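Local coordinates for uncharacterized protein (Bacillus subtilis, PDB 5DQV), which acts as a metal-dependent nucleotide pyrophosphohydrolase of the HD-domain family, cleaving nucleotides at a site that holds a metal ion, at residues Q15-W19 with Q85-I91; F165-L170 with M192-I196. Residue numbers count along the deposited sequence, not the author numbering.

Contact 1: residues Q15-W19 with Q85-I91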
# COMPACT_ATOMS: atom_id res chain seq x y z
N GLN A 15 15.70 -16.44 -22.92
CA GLN A 15 15.96 -17.64 -22.14
C GLN A 15 16.06 -17.37 -20.67
O GLN A 15 15.44 -18.04 -19.83
CB GLN A 15 17.25 -18.30 -22.61
CG GLN A 15 17.49 -19.66 -22.00
CD GLN A 15 17.33 -20.81 -23.00
OE1 GLN A 15 17.88 -20.75 -24.07
NE2 GLN A 15 16.60 -21.82 -22.63
N ILE A 16 16.80 -16.31 -20.35
CA ILE A 16 17.00 -15.92 -18.95
C ILE A 16 15.67 -15.46 -18.37
O ILE A 16 15.35 -15.84 -17.26
CB ILE A 16 18.07 -14.85 -18.81
CG1 ILE A 16 19.41 -15.44 -19.23
CG2 ILE A 16 18.15 -14.29 -17.32
CD1 ILE A 16 20.50 -14.39 -19.55
N ARG A 17 14.89 -14.71 -19.16
CA ARG A 17 13.58 -14.24 -18.70
C ARG A 17 12.68 -15.39 -18.27
O ARG A 17 11.99 -15.31 -17.26
CB ARG A 17 12.85 -13.42 -19.78
CG ARG A 17 13.21 -12.01 -19.87
CD ARG A 17 12.49 -11.28 -21.00
NE ARG A 17 13.12 -9.98 -21.03
CZ ARG A 17 12.81 -8.96 -20.21
NH1 ARG A 17 11.79 -9.03 -19.36
NH2 ARG A 17 13.50 -7.83 -20.28
N THR A 18 12.63 -16.45 -19.08
CA THR A 18 11.68 -17.55 -18.81
C THR A 18 12.18 -18.30 -17.55
O THR A 18 11.41 -18.72 -16.73
CB THR A 18 11.62 -18.52 -20.00
OG1 THR A 18 11.22 -17.81 -21.19
CG2 THR A 18 10.67 -19.73 -19.74
N TRP A 19 13.50 -18.49 -17.45
CA TRP A 19 14.12 -19.12 -16.28
C TRP A 19 13.78 -18.39 -14.98
O TRP A 19 13.28 -19.00 -14.03
CB TRP A 19 15.64 -19.29 -16.47
CG TRP A 19 16.41 -19.60 -15.26
CD1 TRP A 19 16.17 -20.61 -14.37
CD2 TRP A 19 17.56 -18.89 -14.77
NE1 TRP A 19 17.13 -20.59 -13.34
CE2 TRP A 19 17.98 -19.54 -13.57
CE3 TRP A 19 18.27 -17.76 -15.22
CZ2 TRP A 19 19.07 -19.11 -12.84
CZ3 TRP A 19 19.34 -17.35 -14.50
CH2 TRP A 19 19.74 -18.03 -13.31
N GLN A 85 23.90 -21.57 -14.60
CA GLN A 85 22.77 -21.53 -15.51
C GLN A 85 23.05 -20.56 -16.61
O GLN A 85 22.75 -20.82 -17.79
CB GLN A 85 21.49 -21.13 -14.74
CG GLN A 85 20.18 -21.38 -15.46
CD GLN A 85 19.61 -22.78 -15.24
OE1 GLN A 85 20.35 -23.70 -14.86
NE2 GLN A 85 18.32 -22.97 -15.51
N LEU A 86 23.61 -19.40 -16.25
CA LEU A 86 24.01 -18.44 -17.30
C LEU A 86 24.96 -19.07 -18.33
O LEU A 86 24.79 -18.89 -19.55
CB LEU A 86 24.66 -17.17 -16.69
CG LEU A 86 23.74 -16.31 -15.84
CD1 LEU A 86 24.58 -15.20 -15.13
CD2 LEU A 86 22.62 -15.75 -16.74
N VAL A 87 25.98 -19.77 -17.84
CA VAL A 87 26.97 -20.38 -18.72
C VAL A 87 26.33 -21.49 -19.59
O VAL A 87 26.63 -21.62 -20.77
CB VAL A 87 28.19 -20.92 -17.88
CG1 VAL A 87 29.09 -21.88 -18.68
CG2 VAL A 87 29.00 -19.73 -17.36
N THR A 88 25.47 -22.29 -18.99
CA THR A 88 24.79 -23.34 -19.73
C THR A 88 23.95 -22.73 -20.81
O THR A 88 23.87 -23.23 -21.94
CB THR A 88 23.89 -24.13 -18.77
OG1 THR A 88 24.70 -24.74 -17.77
CG2 THR A 88 23.05 -25.18 -19.52
N PHE A 89 23.30 -21.63 -20.48
CA PHE A 89 22.50 -20.91 -21.44
C PHE A 89 23.29 -20.22 -22.55
O PHE A 89 22.68 -19.66 -23.50
CB PHE A 89 21.58 -19.91 -20.76
CG PHE A 89 20.40 -20.51 -20.00
CD1 PHE A 89 19.91 -21.78 -20.26
CD2 PHE A 89 19.72 -19.72 -19.10
CE1 PHE A 89 18.79 -22.26 -19.57
CE2 PHE A 89 18.61 -20.19 -18.47
CZ PHE A 89 18.14 -21.46 -18.70
N GLY A 90 24.63 -20.27 -22.48
CA GLY A 90 25.49 -19.81 -23.57
C GLY A 90 26.09 -18.42 -23.39
O GLY A 90 26.79 -17.92 -24.29
N ILE A 91 25.88 -17.80 -22.22
CA ILE A 91 26.55 -16.55 -21.93
C ILE A 91 28.03 -16.87 -21.72
O ILE A 91 28.35 -17.76 -20.96
CB ILE A 91 25.91 -15.83 -20.68
CG1 ILE A 91 24.45 -15.47 -21.03
CG2 ILE A 91 26.77 -14.65 -20.23
CD1 ILE A 91 23.95 -14.24 -20.41
O HOH W 1 20.14 -19.15 -24.57
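Q15 lays its CG over the face of the F89 ring, 3.5 Å from the centroid and 4° off the normal, a CH-pi contact. The same ring turns its edge to W19: the centroids of F89 and the W19 five-membered ring are 5.7 Å apart, planes at 81°, an offset edge-to-face pair. Q85 CG makes the matching CH-pi contact on W19, 3.6 Å from the six-membered ring centroid and 18° off its normal. Deeper, I16 CD1 meets L86 CD2 at 3.8 Å and I91 CD1 at 3.6 Å, and I16 packs on T59 and L62 of helix 54-63. Helix 79-88 ends in a Schellman motif, with G90 at positive phi, I91 N hydrogen-bonded to L86 O (3.1 Å) and G90 N to V87 O (3.0 Å), returning I91 to the apolar side. One water joins Q15 OE1 and F89 O, each at 2.8 Å. Direct cohesion between helix 8-24 and this helix end is therefore apolar and aromatic, with polar linkage through solvent.

Contact 2: residues F165-L170 with M192-I196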
# COMPACT_ATOMS: atom_id res chain seq x y z
N PHE A 165 8.99 5.82 4.63
CA PHE A 165 9.16 6.93 3.71
C PHE A 165 10.24 7.89 4.21
O PHE A 165 11.14 8.24 3.44
CB PHE A 165 7.87 7.73 3.50
CG PHE A 165 6.79 6.98 2.72
CD1 PHE A 165 7.02 6.55 1.46
CD2 PHE A 165 5.57 6.68 3.28
CE1 PHE A 165 6.02 5.80 0.75
CE2 PHE A 165 4.59 5.93 2.59
CZ PHE A 165 4.82 5.51 1.35
N PHE A 166 10.13 8.33 5.46
CA PHE A 166 11.08 9.31 6.02
C PHE A 166 12.46 8.77 6.23
O PHE A 166 13.47 9.43 5.97
CB PHE A 166 10.52 9.94 7.32
CG PHE A 166 9.40 10.89 7.03
CD1 PHE A 166 8.13 10.42 6.80
CD2 PHE A 166 9.64 12.27 6.88
CE1 PHE A 166 7.09 11.30 6.45
CE2 PHE A 166 8.60 13.14 6.58
CZ PHE A 166 7.33 12.65 6.35
N HIS A 167 12.53 7.54 6.70
CA HIS A 167 13.79 6.94 7.06
C HIS A 167 14.57 6.44 5.85
O HIS A 167 15.78 6.47 5.88
CB HIS A 167 13.57 5.83 8.07
CG HIS A 167 13.12 6.32 9.41
ND1 HIS A 167 13.81 7.28 10.12
CD2 HIS A 167 12.07 5.96 10.18
CE1 HIS A 167 13.19 7.51 11.26
NE2 HIS A 167 12.14 6.72 11.33
N LYS A 168 13.88 5.97 4.81
CA LYS A 168 14.58 5.35 3.67
C LYS A 168 14.16 5.86 2.28
O LYS A 168 15.00 6.29 1.49
CB LYS A 168 14.42 3.83 3.73
CG LYS A 168 15.37 3.09 2.79
CD LYS A 168 14.82 1.75 2.24
CE LYS A 168 15.81 1.07 1.26
NZ LYS A 168 15.18 0.62 -0.05
N LEU A 169 12.86 5.81 1.97
CA LEU A 169 12.46 5.96 0.57
C LEU A 169 12.70 7.39 0.06
O LEU A 169 13.20 7.59 -1.07
CB LEU A 169 10.99 5.57 0.40
CG LEU A 169 10.72 4.11 0.76
CD1 LEU A 169 9.28 3.84 0.47
CD2 LEU A 169 11.60 3.16 -0.04
N LEU A 170 12.45 8.38 0.95
CA LEU A 170 12.69 9.81 0.61
C LEU A 170 14.16 10.18 0.49
O LEU A 170 14.49 11.27 0.08
CB LEU A 170 11.92 10.77 1.58
CG LEU A 170 10.40 10.69 1.44
CD1 LEU A 170 9.61 11.49 2.56
CD2 LEU A 170 9.96 11.14 0.01
N MET A 192 6.02 11.35 -4.67
CA MET A 192 5.98 10.74 -3.35
C MET A 192 5.83 11.86 -2.26
O MET A 192 5.06 11.71 -1.34
CB MET A 192 7.27 9.95 -3.15
CG MET A 192 7.30 9.00 -2.02
SD MET A 192 8.71 7.73 -2.16
CE MET A 192 10.09 8.80 -2.62
N LEU A 193 6.48 13.01 -2.44
CA LEU A 193 6.28 14.14 -1.55
C LEU A 193 4.82 14.66 -1.61
O LEU A 193 4.24 14.96 -0.57
CB LEU A 193 7.25 15.25 -1.86
CG LEU A 193 8.69 15.02 -1.36
CD1 LEU A 193 9.65 16.13 -1.84
CD2 LEU A 193 8.71 14.94 0.17
N GLN A 194 4.23 14.73 -2.80
CA GLN A 194 2.81 15.07 -2.90
C GLN A 194 1.89 14.09 -2.17
O GLN A 194 0.90 14.50 -1.52
CB GLN A 194 2.42 15.32 -4.37
CG GLN A 194 3.15 16.56 -4.94
CD GLN A 194 2.91 17.87 -4.10
OE1 GLN A 194 1.76 18.25 -3.82
NE2 GLN A 194 4.02 18.54 -3.67
N TYR A 195 2.24 12.80 -2.21
CA TYR A 195 1.47 11.73 -1.56
C TYR A 195 1.51 11.90 -0.03
O TYR A 195 0.48 11.89 0.65
CB TYR A 195 1.98 10.34 -1.99
CG TYR A 195 1.15 9.27 -1.36
CD1 TYR A 195 1.46 8.84 -0.08
CD2 TYR A 195 0.03 8.77 -1.97
CE1 TYR A 195 0.69 7.89 0.54
CE2 TYR A 195 -0.76 7.83 -1.33
CZ TYR A 195 -0.40 7.41 -0.05
OH TYR A 195 -1.12 6.49 0.67
N ILE A 196 2.70 12.16 0.49
CA ILE A 196 2.87 12.48 1.90
C ILE A 196 2.05 13.70 2.32
O ILE A 196 1.40 13.69 3.38
CB ILE A 196 4.36 12.67 2.24
CG1 ILE A 196 5.07 11.31 2.17
CG2 ILE A 196 4.55 13.32 3.61
CD1 ILE A 196 6.58 11.47 2.04
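M192 reaches across with chi1 and chi2 both t, then bends at chi3 (45°, p), which sets CE 3.5 Å from L170 CD2 and 3.7 Å from L169 O. Its SD lies 5.3 Å from the F165 ring centroid, 72° off the normal, an oblique Met-aromatic contact. The F165 ring meets that of F144, and its side chain touches I140 and A143, all of helix 136-150. In this antiparallel helix pair of the all-helical fold, the short axes of 165-169 and 192-196 run at 165° between N-to-C directions and approach to 12.5 Å, a wide separation bridged by the side chains of M192, L170, F165 and I196. A pi-type turn at 165-169 is documented by L170 N to F165 O at 2.8 Å. L170 (chi1 m, chi2 t) brings CD2 4.0 Å from L193 CD2. I196 (chi1 m, chi2 t) brings CD1 4.2 Å from F165 CB, and F166 places CZ 4.0 Å from I196 CG2. With chi1 t, Y195 OH hydrogen-bonds to A137 O of the second subunit.

Contacts 1 and 2 are on opposite sides of the chain's centre; their centres lie about 20 and about 17 Å from it and about 37 Å from each other, with nearest atoms about 22 Å apart; along the chain contact 1 closes before contact 2 opens. The nickel site of H35, H64, D65 and D130 relates to each differently. W19 of contact 1 packs on V63 and L66, which flank the ligands H64 and D65 in sequence. In contact 2 the side chain of L169 is about 12 Å from the nickel, too far to coordinate it, and M192 packs on I135, five residues past D130. Contact 2 also borders the second subunit, which does not touch contact 1.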